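Local coordinates for probable leucine/isoleucine/valine-binding protein (Rhodopirellula baltica, PDB 4KV7), which probably binds leucine, isoleucine, valine or related small ligands as an extracytoplasmic solute-binding protein of the leucine-binding protein family, at residues D279-L282 with V283-Y286. The protein carries 1 engineered substitution. Numbering follows the deposited sequence. Where two conformers were deposited one is given.
Sequences DLPL and VREY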
loop_
_atom_site.group_PDB
_atom_site.type_symbol
_atom_site.label_atom_id
_atom_site.label_comp_id
_atom_site.label_asym_id
_atom_site.label_seq_id
_atom_site.Cartn_x
_atom_site.Cartn_y
_atom_site.Cartn_z
ATOM N N ASP A 279 -13.980 -13.391 -6.981
ATOM C CA ASP A 279 -15.345 -13.085 -7.376
ATOM C C ASP A 279 -16.131 -12.393 -6.267
ATOM O O ASP A 279 -17.346 -12.266 -6.343
ATOM C CB ASP A 279 -16.043 -14.332 -7.901
ATOM C CG ASP A 279 -15.346 -14.899 -9.119
ATOM O OD1 ASP A 279 -14.828 -14.098 -9.935
ATOM O OD2 ASP A 279 -15.306 -16.137 -9.258
ATOM N N LEU A 280 -15.413 -11.900 -5.258
ATOM C CA LEU A 280 -16.033 -11.046 -4.244
ATOM C C LEU A 280 -16.705 -9.881 -4.964
ATOM O O LEU A 280 -16.142 -9.345 -5.926
ATOM C CB LEU A 280 -14.980 -10.504 -3.279
ATOM C CG LEU A 280 -14.451 -11.475 -2.229
ATOM C CD1 LEU A 280 -13.197 -10.898 -1.586
ATOM C CD2 LEU A 280 -15.514 -11.754 -1.179
ATOM N N PRO A 281 -17.891 -9.458 -4.498
ATOM C CA PRO A 281 -18.628 -8.414 -5.228
ATOM C C PRO A 281 -17.819 -7.143 -5.499
ATOM O O PRO A 281 -17.891 -6.602 -6.602
ATOM C CB PRO A 281 -19.826 -8.125 -4.315
ATOM C CG PRO A 281 -20.053 -9.421 -3.603
ATOM C CD PRO A 281 -18.676 -10.000 -3.371
ATOM N N LEU A 282 -17.047 -6.671 -4.530
ATOM C CA LEU A 282 -16.239 -5.471 -4.745
ATOM C C LEU A 282 -15.230 -5.680 -5.856
ATOM O O LEU A 282 -14.989 -4.780 -6.668
ATOM C CB LEU A 282 -15.495 -5.056 -3.474
ATOM C CG LEU A 282 -14.602 -3.809 -3.602
ATOM C CD1 LEU A 282 -14.541 -3.093 -2.289
ATOM C CD2 LEU A 282 -13.167 -4.122 -4.074
ATOM N N VAL A 283 -14.610 -6.854 -5.875
ATOM C CA VAL A 283 -13.580 -7.122 -6.870
ATOM C C VAL A 283 -14.173 -7.209 -8.270
ATOM O O VAL A 283 -13.567 -6.719 -9.222
ATOM C CB VAL A 283 -12.745 -8.365 -6.523
ATOM C CG1 VAL A 283 -11.695 -8.603 -7.589
ATOM C CG2 VAL A 283 -12.080 -8.191 -5.164
ATOM N N ARG A 284 -15.356 -7.795 -8.407
ATOM C CA ARG A 284 -16.020 -7.818 -9.708
ATOM C C ARG A 284 -16.330 -6.394 -10.172
ATOM O O ARG A 284 -16.183 -6.062 -11.348
ATOM C CB ARG A 284 -17.299 -8.655 -9.658
ATOM C CG ARG A 284 -17.064 -10.082 -9.210
ATOM C CD ARG A 284 -18.301 -10.938 -9.390
ATOM N NE ARG A 284 -19.467 -10.418 -8.674
ATOM C CZ ARG A 284 -20.470 -11.172 -8.219
ATOM N NH1 ARG A 284 -20.457 -12.484 -8.384
ATOM N NH2 ARG A 284 -21.501 -10.614 -7.596
ATOM N N GLU A 285 -16.728 -5.544 -9.230
ATOM C CA GLU A 285 -17.004 -4.138 -9.511
ATOM C C GLU A 285 -15.733 -3.381 -9.915
ATOM O O GLU A 285 -15.750 -2.549 -10.819
ATOM C CB GLU A 285 -17.704 -3.490 -8.307
ATOM C CG GLU A 285 -19.168 -3.931 -8.163
ATOM C CD GLU A 285 -19.747 -3.748 -6.764
ATOM O OE1 GLU A 285 -19.024 -3.350 -5.834
ATOM O OE2 GLU A 285 -20.950 -4.021 -6.595
ATOM N N TYR A 286 -14.630 -3.675 -9.245
ATOM C CA TYR A 286 -13.325 -3.161 -9.638
ATOM C C TYR A 286 -13.013 -3.532 -11.080
ATOM O O TYR A 286 -12.608 -2.683 -11.864
ATOM C CB TYR A 286 -12.252 -3.717 -8.698
ATOM C CG TYR A 286 -10.839 -3.668 -9.248
ATOM C CD1 TYR A 286 -10.139 -2.469 -9.342
ATOM C CD2 TYR A 286 -10.199 -4.835 -9.652
ATOM C CE1 TYR A 286 -8.843 -2.439 -9.833
ATOM C CE2 TYR A 286 -8.912 -4.817 -10.145
ATOM C CZ TYR A 286 -8.230 -3.622 -10.232
ATOM O OH TYR A 286 -6.945 -3.640 -10.726
HETATM O O HOH W 1 -20.271 -7.711 -7.935
#
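R284 reaches back over the chain that leads into its own helix, laying its aliphatic stem against D279 and L280 at the first turn of helix 281-293, where L280 holds the N-cap position. P281 opens the helix well: its ring fixes phi near the helical value, and the amide hydrogen it lacks has no carbonyl to meet in a first turn. The turn closes through i to i+4 backbone bonds, R284 N to L280 O, E285 N to P281 O and Y286 N to L282 O, the last at 2.8 Å.

The arginine's CG lies anti to its carbonyl carbon (chi1 -57°), which sends the stem toward the N-terminus, and a bend at chi3 (-58°) turns the guanidinium so that D279 O sits over one face, 3.7 Å from NH1. A long, flexible residue suits this exposed position, since its methylenes cover backbone while its charged end stays near solvent.

L282 and V283 are both buried, and their branched apolar side chains suit a dry position. The leucine, its CG anti to the backbone N (chi1 179°), packs on L304 and I308 of helix 301-319, and the valine on P274, so the buried side of the helix start meets both a neighbouring helix and a loop of this periplasmic-binding-protein fold. Between them, L282 CD2 comes within 4.4 Å of V283 CG2, and the same valine methyl lies 4.2 Å from L280 CB. E285 passes its CG 3.3 Å from P281 O on its way to a salt bridge with R311.

That carbonyl has a further partner: a water donates to P281 O and, in the plane of the guanidinium, accepts from R284 NE at 2.9 Å.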